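Local structure of crystal protein (2ZTB) at residues E94-T99 with V162-Q167; N108-T113 with E148-T153; R170-T175 with T240-A245; A179-D184 with V230-S235. The protein is a parasporin-2 toxin that recognises cancer cells and, as an aerolysin-type protein, probably kills them by forming beta-barrel pores in their membranes. All coordinates share one frame; numbering follows the deposited sequence.

Interaction 1. Residues E94-T99 with V162-Q167; sequences EPFTTT and VTVPAQ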
loop_
_atom_site.group_PDB
_atom_site.type_symbol
_atom_site.label_atom_id
_atom_site.label_comp_id
_atom_site.label_asym_id
_atom_site.label_seq_id
_atom_site.Cartn_x
_atom_site.Cartn_y
_atom_site.Cartn_z
ATOM N N GLU A 94 17.781 29.424 49.915
ATOM C CA GLU A 94 18.649 28.249 49.952
ATOM C C GLU A 94 18.391 27.358 48.732
ATOM O O GLU A 94 17.234 27.159 48.344
ATOM C CB GLU A 94 18.428 27.435 51.239
ATOM C CG GLU A 94 18.652 28.196 52.550
ATOM C CD GLU A 94 20.126 28.339 52.940
ATOM O OE1 GLU A 94 21.001 27.721 52.289
ATOM O OE2 GLU A 94 20.408 29.074 53.917
ATOM N N PRO A 95 19.470 26.825 48.123
ATOM C CA PRO A 95 19.323 25.823 47.078
ATOM C C PRO A 95 18.654 24.558 47.618
ATOM O O PRO A 95 18.779 24.258 48.811
ATOM C CB PRO A 95 20.776 25.526 46.668
ATOM C CG PRO A 95 21.603 25.949 47.831
ATOM C CD PRO A 95 20.890 27.138 48.382
ATOM N N PHE A 96 17.921 23.849 46.760
ATOM C CA PHE A 96 17.450 22.512 47.108
ATOM C C PHE A 96 17.716 21.511 45.977
ATOM O O PHE A 96 17.774 21.883 44.801
ATOM C CB PHE A 96 15.974 22.518 47.557
ATOM C CG PHE A 96 14.977 22.764 46.446
ATOM C CD1 PHE A 96 14.327 23.994 46.342
ATOM C CD2 PHE A 96 14.660 21.757 45.528
ATOM C CE1 PHE A 96 13.395 24.230 45.331
ATOM C CE2 PHE A 96 13.733 21.975 44.509
ATOM C CZ PHE A 96 13.095 23.217 44.407
ATOM N N THR A 97 17.929 20.252 46.341
ATOM C CA THR A 97 17.988 19.205 45.342
ATOM C C THR A 97 16.798 18.269 45.508
ATOM O O THR A 97 16.355 17.991 46.631
ATOM C CB THR A 97 19.365 18.447 45.261
ATOM O OG1 THR A 97 19.223 17.065 45.626
ATOM C CG2 THR A 97 20.420 19.117 46.079
ATOM N N THR A 98 16.268 17.819 44.373
ATOM C CA THR A 98 15.054 17.020 44.357
ATOM C C THR A 98 15.041 16.031 43.186
ATOM O O THR A 98 15.616 16.292 42.131
ATOM C CB THR A 98 13.790 17.917 44.348
ATOM O OG1 THR A 98 12.634 17.115 44.598
ATOM C CG2 THR A 98 13.627 18.648 43.016
ATOM N N THR A 99 14.400 14.889 43.405
ATOM C CA THR A 99 14.235 13.890 42.371
ATOM C C THR A 99 12.820 13.988 41.802
ATOM O O THR A 99 11.828 13.840 42.519
ATOM C CB THR A 99 14.548 12.466 42.888
ATOM O OG1 THR A 99 15.839 12.461 43.510
ATOM C CG2 THR A 99 14.554 11.463 41.743
ATOM N N VAL A 162 17.939 16.815 40.513
ATOM C CA VAL A 162 18.413 18.149 40.136
ATOM C C VAL A 162 18.533 19.122 41.313
ATOM O O VAL A 162 17.695 19.137 42.228
ATOM C CB VAL A 162 17.657 18.745 38.851
ATOM C CG1 VAL A 162 16.408 17.947 38.493
ATOM C CG2 VAL A 162 17.366 20.244 38.968
ATOM N N THR A 163 19.612 19.898 41.303
ATOM C CA THR A 163 19.815 20.973 42.273
ATOM C C THR A 163 19.443 22.291 41.612
ATOM O O THR A 163 19.927 22.609 40.519
ATOM C CB THR A 163 21.280 21.044 42.758
ATOM O OG1 THR A 163 21.685 19.766 43.264
ATOM C CG2 THR A 163 21.451 22.107 43.865
ATOM N N VAL A 164 18.561 23.045 42.256
ATOM C CA VAL A 164 18.234 24.379 41.761
ATOM C C VAL A 164 18.728 25.425 42.768
ATOM O O VAL A 164 18.317 25.414 43.939
ATOM C CB VAL A 164 16.732 24.537 41.287
ATOM C CG1 VAL A 164 15.749 24.037 42.331
ATOM C CG2 VAL A 164 16.425 25.979 40.867
ATOM N N PRO A 165 19.679 26.279 42.328
ATOM C CA PRO A 165 20.274 27.323 43.166
ATOM C C PRO A 165 19.254 28.306 43.746
ATOM O O PRO A 165 18.077 28.304 43.349
ATOM C CB PRO A 165 21.256 28.040 42.224
ATOM C CG PRO A 165 20.964 27.558 40.866
ATOM C CD PRO A 165 20.273 26.244 40.978
ATOM N N ALA A 166 19.740 29.143 44.665
ATOM C CA ALA A 166 18.931 30.020 45.517
ATOM C C ALA A 166 17.706 30.657 44.853
ATOM O O ALA A 166 16.577 30.255 45.125
ATOM C CB ALA A 166 19.820 31.087 46.178
ATOM N N GLN A 167 17.925 31.640 43.988
ATOM C CA GLN A 167 16.812 32.431 43.450
ATOM C C GLN A 167 16.703 32.236 41.963
ATOM O O GLN A 167 17.007 33.141 41.181
ATOM C CB GLN A 167 16.965 33.925 43.788
ATOM C CG GLN A 167 16.657 34.286 45.239
ATOM C CD GLN A 167 15.205 34.021 45.640
ATOM O OE1 GLN A 167 14.939 33.605 46.768
ATOM N NE2 GLN A 167 14.265 34.269 44.725
#
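Strands 96-99 and 162-164 run antiparallel, with their axes 4.6 Å apart and 149° between their directions. Four backbone hydrogen bonds join them, two at each hydrogen-bonded pair. Thr-98 and Val-162 exchange N-H and C=O in the carbonyl planes. At Phe-96 and Val-164 the two bonds differ. Val-164 N meets Phe-96 O at 2.9 Å, nearly along the C=O axis. The return bond from Phe-96 N to Val-164 O is longer, 3.3 Å, and its donor lies above the carbonyl plane. Between these pairs, Thr-97 and Thr-163 form a non-hydrogen-bonded pair with CA atoms 4.0 Å apart. Beyond the strands, Pro-95 CA sits close to Val-164 O, while its CB lies near Pro-165 CA. The contact lies at one far end of the elongated body, where two long strands of the aerolysin-type beta fold begin and finish. The face with Phe-96, Thr-98, Val-162 and Val-164 carries the apolar packing. Phe-96 has CG in the crowded position between backbone N and carbonyl carbon (chi1 71°), and its ring lies alongside Val-164. Val-164 CG1 sits over one ring face in a CH-pi contact, 3.7 Å from the Phe-96 ring centroid and displaced toward the CZ rim. Thr-98 CG2 meets the ring at its edge, in plane. Leu-88 packs against Thr-98 and Val-162 from strand 61-90. On the other face Thr-97 and Thr-163 cross obliquely. Thr-163 OG1 comes 3.2 Å from the methyl CG2 of Thr-97. Asn-90 ND2 binds Val-164 O and Glu-94 O.

Interaction 2. Residues N108-T113 with E148-T153; sequences NTSTVT and ETTTET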
loop_
_atom_site.group_PDB
_atom_site.type_symbol
_atom_site.label_atom_id
_atom_site.label_comp_id
_atom_site.label_asym_id
_atom_site.label_seq_id
_atom_site.Cartn_x
_atom_site.Cartn_y
_atom_site.Cartn_z
ATOM N N ASN A 108 3.418 6.281 17.695
ATOM C CA ASN A 108 4.075 5.699 16.526
ATOM C C ASN A 108 3.031 5.464 15.461
ATOM O O ASN A 108 1.926 5.037 15.776
ATOM C CB ASN A 108 4.735 4.345 16.855
ATOM C CG ASN A 108 5.844 4.444 17.892
ATOM O OD1 ASN A 108 6.450 5.498 18.116
ATOM N ND2 ASN A 108 6.133 3.321 18.514
ATOM N N THR A 109 3.368 5.751 14.207
ATOM C CA THR A 109 2.480 5.390 13.094
ATOM C C THR A 109 3.153 4.435 12.115
ATOM O O THR A 109 4.361 4.533 11.854
ATOM C CB THR A 109 1.944 6.626 12.329
ATOM O OG1 THR A 109 3.039 7.430 11.883
ATOM C CG2 THR A 109 1.030 7.463 13.209
ATOM N N SER A 110 2.356 3.514 11.584
ATOM C CA SER A 110 2.749 2.662 10.451
ATOM C C SER A 110 1.747 2.861 9.333
ATOM O O SER A 110 0.554 2.669 9.541
ATOM C CB SER A 110 2.758 1.186 10.846
ATOM O OG SER A 110 3.465 0.990 12.053
ATOM N N THR A 111 2.235 3.253 8.158
ATOM C CA THR A 111 1.376 3.570 7.013
ATOM C C THR A 111 1.680 2.666 5.796
ATOM O O THR A 111 2.843 2.466 5.441
ATOM C CB THR A 111 1.489 5.064 6.655
ATOM O OG1 THR A 111 1.109 5.847 7.797
ATOM C CG2 THR A 111 0.582 5.451 5.444
ATOM N N VAL A 112 0.638 2.086 5.197
ATOM C CA VAL A 112 0.760 1.434 3.873
ATOM C C VAL A 112 -0.021 2.239 2.805
ATOM O O VAL A 112 -1.054 2.859 3.096
ATOM C CB VAL A 112 0.338 -0.076 3.914
ATOM C CG1 VAL A 112 -1.177 -0.233 4.091
ATOM C CG2 VAL A 112 0.838 -0.842 2.677
ATOM N N THR A 113 0.518 2.270 1.587
ATOM C CA THR A 113 -0.162 2.837 0.412
ATOM C C THR A 113 0.207 1.976 -0.804
ATOM O O THR A 113 1.316 1.433 -0.892
ATOM C CB THR A 113 0.158 4.353 0.214
ATOM O OG1 THR A 113 -0.747 4.943 -0.732
ATOM C CG2 THR A 113 1.602 4.585 -0.229
ATOM N N GLU A 148 -3.631 3.102 4.497
ATOM C CA GLU A 148 -4.005 2.809 5.888
ATOM C C GLU A 148 -2.865 3.164 6.816
ATOM O O GLU A 148 -1.710 2.861 6.511
ATOM C CB GLU A 148 -4.256 1.318 6.099
ATOM C CG GLU A 148 -5.386 0.705 5.345
ATOM C CD GLU A 148 -5.430 -0.792 5.543
ATOM O OE1 GLU A 148 -5.671 -1.240 6.677
ATOM O OE2 GLU A 148 -5.215 -1.519 4.564
ATOM N N THR A 149 -3.215 3.729 7.972
ATOM C CA THR A 149 -2.281 3.976 9.068
ATOM C C THR A 149 -2.779 3.289 10.342
ATOM O O THR A 149 -3.950 3.417 10.700
ATOM C CB THR A 149 -2.124 5.512 9.322
ATOM O OG1 THR A 149 -1.657 6.128 8.122
ATOM C CG2 THR A 149 -1.141 5.812 10.446
ATOM N N THR A 150 -1.895 2.555 11.013
ATOM C CA THR A 150 -2.182 2.019 12.352
ATOM C C THR A 150 -1.293 2.716 13.382
ATOM O O THR A 150 -0.239 3.241 13.043
ATOM C CB THR A 150 -2.008 0.480 12.423
ATOM O OG1 THR A 150 -0.721 0.106 11.903
ATOM C CG2 THR A 150 -3.111 -0.233 11.610
ATOM N N THR A 151 -1.732 2.757 14.634
ATOM C CA THR A 151 -0.985 3.481 15.659
ATOM C C THR A 151 -0.683 2.601 16.876
ATOM O O THR A 151 -1.397 1.624 17.136
ATOM C CB THR A 151 -1.726 4.784 16.103
ATOM O OG1 THR A 151 -2.984 4.459 16.710
ATOM C CG2 THR A 151 -1.978 5.706 14.907
ATOM N N GLU A 152 0.393 2.945 17.586
ATOM C CA GLU A 152 0.709 2.391 18.908
ATOM C C GLU A 152 1.303 3.511 19.776
ATOM O O GLU A 152 1.993 4.383 19.271
ATOM C CB GLU A 152 1.677 1.193 18.824
ATOM C CG GLU A 152 1.213 -0.070 18.008
ATOM C CD GLU A 152 -0.066 -0.805 18.518
ATOM O OE1 GLU A 152 -0.720 -0.380 19.502
ATOM O OE2 GLU A 152 -0.437 -1.835 17.889
ATOM N N THR A 153 1.037 3.481 21.076
ATOM C CA THR A 153 1.465 4.543 21.992
ATOM C C THR A 153 2.704 4.150 22.819
ATOM O O THR A 153 2.689 3.095 23.454
ATOM C CB THR A 153 0.334 4.834 23.007
ATOM O OG1 THR A 153 -0.939 4.788 22.347
ATOM C CG2 THR A 153 0.541 6.188 23.707
#
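The closest side-chain contact here is between two hydroxyls. Thr-111 OG1 and Thr-149 OG1 hydrogen-bond at 2.8 Å across a non-hydrogen-bonded pair. Both side chains hold OG1 beside the backbone N, anti to the carbonyl carbon (chi1 -59° in each), which turns the hydroxyls toward each other. Farther along the same face, methyls replace the polar contact. Thr-109 CG2 lies 3.9 Å from Thr-151 CG2, and Thr-149 CG2 reaches Thr-109 CB. Beneath these threonines runs a regular antiparallel ladder. Asn-108, Ser-110 and Val-112 each make two backbone hydrogen bonds, with Glu-152, Thr-150 and Glu-148 respectively. On the other face, the Val-112 end is the more buried. Val-112 CG1 lies 4.0 Å from Glu-148 CB, the two side chains side by side. Glu-148 then extends to bond Thr-142 through OE2. The opposite end is the solvent side. Glu-152 is exposed there, and its chain folds so that the carboxylate leads away from Asn-108. Strand 96-116 lies between strand 147-164 and strand 223-247 in the long antiparallel sheet. Phe-140 of strand 136-142 packs on Ser-110 and Val-112, while Ser-110 OG bonds Asn-232.

Interaction 3. Residues R170-T175 with T240-A245; sequences RTIQLT and TIVQPA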
loop_
_atom_site.group_PDB
_atom_site.type_symbol
_atom_site.label_atom_id
_atom_site.label_comp_id
_atom_site.label_asym_id
_atom_site.label_seq_id
_atom_site.Cartn_x
_atom_site.Cartn_y
_atom_site.Cartn_z
ATOM N N ARG A 170 14.944 26.159 36.912
ATOM C CA ARG A 170 15.744 25.219 36.142
ATOM C C ARG A 170 14.829 24.313 35.331
ATOM O O ARG A 170 13.971 23.630 35.897
ATOM C CB ARG A 170 16.643 24.404 37.085
ATOM C CG ARG A 170 17.830 23.785 36.392
ATOM C CD ARG A 170 18.986 23.473 37.336
ATOM N NE ARG A 170 20.096 22.941 36.549
ATOM C CZ ARG A 170 21.122 22.246 37.028
ATOM N NH1 ARG A 170 21.226 21.972 38.325
ATOM N NH2 ARG A 170 22.053 21.818 36.186
ATOM N N THR A 171 15.024 24.317 34.013
ATOM C CA THR A 171 14.213 23.534 33.077
ATOM C C THR A 171 14.819 22.150 32.776
ATOM O O THR A 171 16.038 22.010 32.592
ATOM C CB THR A 171 13.980 24.313 31.747
ATOM O OG1 THR A 171 13.332 25.553 32.033
ATOM C CG2 THR A 171 13.100 23.547 30.805
ATOM N N ILE A 172 13.949 21.143 32.749
ATOM C CA ILE A 172 14.304 19.768 32.403
ATOM C C ILE A 172 13.455 19.347 31.204
ATOM O O ILE A 172 12.249 19.560 31.198
ATOM C CB ILE A 172 14.053 18.794 33.588
ATOM C CG1 ILE A 172 14.899 19.185 34.808
ATOM C CG2 ILE A 172 14.324 17.345 33.189
ATOM C CD1 ILE A 172 14.132 19.941 35.866
ATOM N N GLN A 173 14.093 18.770 30.188
ATOM C CA GLN A 173 13.377 18.272 29.021
ATOM C C GLN A 173 13.572 16.785 28.823
ATOM O O GLN A 173 14.618 16.240 29.159
ATOM C CB GLN A 173 13.800 19.020 27.745
ATOM C CG GLN A 173 13.753 20.557 27.881
ATOM C CD GLN A 173 14.436 21.273 26.730
ATOM O OE1 GLN A 173 15.503 20.861 26.277
ATOM N NE2 GLN A 173 13.831 22.361 26.261
ATOM N N LEU A 174 12.541 16.136 28.278
ATOM C CA LEU A 174 12.682 14.802 27.730
ATOM C C LEU A 174 12.709 14.950 26.219
ATOM O O LEU A 174 11.785 15.511 25.625
ATOM C CB LEU A 174 11.536 13.885 28.174
ATOM C CG LEU A 174 11.558 12.433 27.661
ATOM C CD1 LEU A 174 12.742 11.652 28.198
ATOM C CD2 LEU A 174 10.272 11.740 28.026
ATOM N N THR A 175 13.778 14.470 25.595
ATOM C CA THR A 175 13.930 14.628 24.159
ATOM C C THR A 175 14.093 13.286 23.467
ATOM O O THR A 175 14.486 12.312 24.089
ATOM C CB THR A 175 15.125 15.524 23.796
ATOM O OG1 THR A 175 16.349 14.798 23.999
ATOM C CG2 THR A 175 15.125 16.825 24.643
ATOM N N THR A 240 17.461 12.856 28.733
ATOM C CA THR A 240 17.115 13.864 29.713
ATOM C C THR A 240 18.100 15.003 29.514
ATOM O O THR A 240 19.315 14.780 29.422
ATOM C CB THR A 240 17.221 13.297 31.148
ATOM O OG1 THR A 240 16.374 12.152 31.242
ATOM C CG2 THR A 240 16.772 14.307 32.183
ATOM N N ILE A 241 17.557 16.212 29.396
ATOM C CA ILE A 241 18.363 17.428 29.301
ATOM C C ILE A 241 18.003 18.326 30.468
ATOM O O ILE A 241 16.870 18.798 30.575
ATOM C CB ILE A 241 18.142 18.212 27.971
ATOM C CG1 ILE A 241 18.118 17.279 26.749
ATOM C CG2 ILE A 241 19.179 19.333 27.822
ATOM C CD1 ILE A 241 19.457 16.654 26.373
ATOM N N VAL A 242 18.972 18.529 31.359
ATOM C CA VAL A 242 18.833 19.500 32.423
ATOM C C VAL A 242 19.610 20.747 32.003
ATOM O O VAL A 242 20.839 20.708 31.873
ATOM C CB VAL A 242 19.351 18.968 33.798
ATOM C CG1 VAL A 242 19.020 19.955 34.902
ATOM C CG2 VAL A 242 18.772 17.565 34.117
ATOM N N GLN A 243 18.886 21.843 31.781
ATOM C CA GLN A 243 19.503 23.107 31.362
ATOM C C GLN A 243 20.053 23.931 32.535
ATOM O O GLN A 243 19.621 23.741 33.677
ATOM C CB GLN A 243 18.540 23.912 30.489
ATOM C CG GLN A 243 18.535 23.433 29.053
ATOM C CD GLN A 243 17.239 23.716 28.349
ATOM O OE1 GLN A 243 16.972 23.172 27.266
ATOM N NE2 GLN A 243 16.406 24.562 28.957
ATOM N N PRO A 244 21.030 24.824 32.266
ATOM C CA PRO A 244 21.603 25.611 33.361
ATOM C C PRO A 244 20.533 26.411 34.092
ATOM O O PRO A 244 19.598 26.910 33.460
ATOM C CB PRO A 244 22.580 26.558 32.651
ATOM C CG PRO A 244 22.891 25.906 31.363
ATOM C CD PRO A 244 21.656 25.149 30.971
ATOM N N ALA A 245 20.658 26.497 35.410
ATOM C CA ALA A 245 19.788 27.350 36.217
ATOM C C ALA A 245 19.858 28.790 35.728
ATOM O O ALA A 245 20.943 29.329 35.491
ATOM C CB ALA A 245 20.177 27.280 37.669
HETATM O O HOH W 1 16.867 26.404 33.072
#
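The guanidinium of Arg-170 has Val-242 CG1 over one face, 3.3 Å above the plane and offset toward the rim. At its edge, in plane, lies the carbonyl oxygen of Gln-243. Arg-170 NE donates to Gln-243 O at 3.0 Å in a nearly straight bond, 165° at the hydrogen, although NE stands above that carbonyl's own plane. The arginine chain has CG anti to the backbone N (chi1 -159°) and stays extended to NE, so it crosses Val-242 at about a right angle. Its CD also meets Ala-245 CB. NH1 bonds Thr-163 O, so the guanidinium is bonded to two backbone carbonyl oxygens. The flat amides of Gln-173 and Gln-243 cross obliquely, with planes 71° apart. The backbone is antiparallel. Gln-173 and Ile-241 exchange two bonds, the shorter being Gln-173 N to Ile-241 O at 2.8 Å. Gln-243 N adds a bond to Thr-171 O, nearly along the C=O axis. Beyond it the chains are bridged by a water, which accepts from Thr-171 N (2.9 Å) and donates to Pro-244 O (2.8 Å). Apolar contacts lie on both sheet faces. Ile-172 CG2 touches Thr-240 CG2 at 4.0 Å on one. Thr-175 CG2 meets Ile-241 CG1 at 3.7 Å on the other. The segments lie on 168-199 and 223-247, long strands of the aerolysin-type fold. Strand 168-199 lies between strands 61-90 and 223-247. Ile-100 and Ile-102 of strand 96-116 pack on Ile-172, and Val-160 of strand 147-164 touches Thr-240 and Val-242.

Interaction 4. Residues A179-D184 with V230-S235; sequences AKESAD and VTNVSS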
loop_
_atom_site.group_PDB
_atom_site.type_symbol
_atom_site.label_atom_id
_atom_site.label_comp_id
_atom_site.label_asym_id
_atom_site.label_seq_id
_atom_site.Cartn_x
_atom_site.Cartn_y
_atom_site.Cartn_z
ATOM N N ALA A 179 12.439 8.745 13.725
ATOM C CA ALA A 179 12.828 8.042 12.506
ATOM C C ALA A 179 11.614 7.875 11.603
ATOM O O ALA A 179 10.597 7.307 12.025
ATOM C CB ALA A 179 13.430 6.680 12.829
ATOM N N LYS A 180 11.714 8.402 10.383
ATOM C CA LYS A 180 10.786 8.041 9.329
ATOM C C LYS A 180 11.481 6.980 8.484
ATOM O O LYS A 180 12.424 7.264 7.727
ATOM C CB LYS A 180 10.368 9.249 8.475
ATOM C CG LYS A 180 9.492 8.849 7.272
ATOM C CD LYS A 180 9.739 9.738 6.028
ATOM C CE LYS A 180 9.413 8.952 4.754
ATOM N NZ LYS A 180 9.178 9.819 3.547
ATOM N N GLU A 181 11.032 5.747 8.655
ATOM C CA GLU A 181 11.582 4.631 7.900
ATOM C C GLU A 181 10.588 4.219 6.831
ATOM O O GLU A 181 9.367 4.271 7.043
ATOM C CB GLU A 181 11.885 3.457 8.815
ATOM C CG GLU A 181 12.974 3.730 9.852
ATOM C CD GLU A 181 13.131 2.569 10.795
ATOM O OE1 GLU A 181 12.195 2.328 11.577
ATOM O OE2 GLU A 181 14.174 1.876 10.734
ATOM N N SER A 182 11.106 3.836 5.672
ATOM C CA SER A 182 10.224 3.372 4.611
ATOM C C SER A 182 10.881 2.445 3.607
ATOM O O SER A 182 12.098 2.403 3.474
ATOM C CB SER A 182 9.546 4.548 3.893
ATOM O OG SER A 182 10.511 5.323 3.223
ATOM N N ALA A 183 10.030 1.696 2.916
ATOM C CA ALA A 183 10.434 0.867 1.810
ATOM C C ALA A 183 9.390 0.988 0.719
ATOM O O ALA A 183 8.190 0.912 0.988
ATOM C CB ALA A 183 10.575 -0.586 2.260
ATOM N N ASP A 184 9.848 1.187 -0.509
ATOM C CA ASP A 184 8.985 1.016 -1.679
ATOM C C ASP A 184 8.825 -0.454 -2.005
ATOM O O ASP A 184 9.721 -1.270 -1.745
ATOM C CB ASP A 184 9.553 1.739 -2.903
ATOM C CG ASP A 184 9.498 3.241 -2.763
ATOM O OD1 ASP A 184 8.604 3.741 -2.054
ATOM O OD2 ASP A 184 10.349 3.920 -3.356
ATOM N N VAL A 230 5.658 1.345 2.244
ATOM C CA VAL A 230 5.382 1.053 3.652
ATOM C C VAL A 230 6.285 1.948 4.512
ATOM O O VAL A 230 7.505 1.918 4.372
ATOM C CB VAL A 230 5.468 -0.471 3.964
ATOM C CG1 VAL A 230 6.791 -1.070 3.509
ATOM C CG2 VAL A 230 5.207 -0.752 5.445
ATOM N N THR A 231 5.650 2.811 5.313
ATOM C CA THR A 231 6.321 3.763 6.200
ATOM C C THR A 231 6.062 3.446 7.691
ATOM O O THR A 231 5.026 2.863 8.055
ATOM C CB THR A 231 5.906 5.192 5.889
ATOM O OG1 THR A 231 6.217 5.485 4.523
ATOM C CG2 THR A 231 6.652 6.192 6.757
ATOM N N ASN A 232 7.049 3.765 8.531
ATOM C CA ASN A 232 6.925 3.662 9.981
ATOM C C ASN A 232 7.555 4.920 10.563
ATOM O O ASN A 232 8.650 5.310 10.148
ATOM C CB ASN A 232 7.571 2.371 10.517
ATOM C CG ASN A 232 7.218 2.088 11.991
ATOM O OD1 ASN A 232 6.274 1.364 12.285
ATOM N ND2 ASN A 232 7.978 2.676 12.916
ATOM N N VAL A 233 6.820 5.601 11.443
ATOM C CA VAL A 233 7.345 6.773 12.174
ATOM C C VAL A 233 7.378 6.429 13.667
ATOM O O VAL A 233 6.360 6.055 14.262
ATOM C CB VAL A 233 6.577 8.100 11.855
ATOM C CG1 VAL A 233 7.243 9.313 12.521
ATOM C CG2 VAL A 233 6.524 8.352 10.334
ATOM N N SER A 234 8.576 6.472 14.248
ATOM C CA SER A 234 8.751 6.146 15.667
ATOM C C SER A 234 9.822 7.019 16.316
ATOM O O SER A 234 10.642 7.651 15.633
ATOM C CB SER A 234 9.051 4.656 15.864
ATOM O OG SER A 234 10.284 4.289 15.262
ATOM N N SER A 235 9.773 7.084 17.640
ATOM C CA SER A 235 10.724 7.876 18.392
ATOM C C SER A 235 11.735 6.921 19.008
ATOM O O SER A 235 11.405 5.776 19.298
ATOM C CB SER A 235 10.024 8.716 19.460
ATOM O OG SER A 235 9.399 7.870 20.395
HETATM O O HOH W 2 10.347 3.956 12.630
#
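Glu-181 and Asn-232 face each other as a hydrogen-bonded pair; Glu-181 N to Asn-232 O and Asn-232 N to Glu-181 O are both 2.8 Å. They sit in the long antiparallel sheet of the aerolysin-type fold. A water joins their side chains to Ser-234. It lies 2.7 Å from Glu-181 OE1, to which it probably donates, accepts from Asn-232 ND2 at 2.7 Å and hydrogen-bonds Ser-234 OG at the same distance. Glu-181 CG lies beside its backbone N (chi1 -65°), and the chain beyond is extended. Its carboxylate therefore reaches the turn of hairpin 126-142, where OE1 takes Gly-135 N and OE2 takes Ile-134 N, bonds that probably favour the charged form. The two bonds join Glu-181 to a hairpin that, as in aerolysin relatives, probably inserts into the membrane. Outward along the ladder, Ala-179 pairs with Ser-234 and Ala-183 with Val-230, each through two backbone bonds. Phe-132 packs on Glu-181 and Asn-232, and Lys-130 on Ala-183 and Val-230. On the opposite sheet face Lys-180 crosses Thr-231 obliquely, CG to CG2, 3.9 Å. Next to it, Ser-182 CB lies 3.5 Å from Thr-231 OG1.

All four contacts belong to one long, branched antiparallel sheet. Interactions 1 and 2 join strands 96-116 and 147-164, with centres about 42 Å apart. Interactions 3 and 4 both join strand 168-199 to strand 223-247. The centres of interactions 3 and 4 are about 29 Å apart. Along the chain, interaction 2 falls between the segments of interaction 1, and interaction 4 between those of interaction 3. The first two close before the others open. Interactions 1 and 3 touch at the far end, through a hydrogen bond and side-chain packing. Interactions 2 and 4, with centres about 9 Å apart, share backbone hydrogen bonds near mid-body. The two strand pairs are thus sewn into one continuous sheet along the elongated body, as in aerolysin-type toxins.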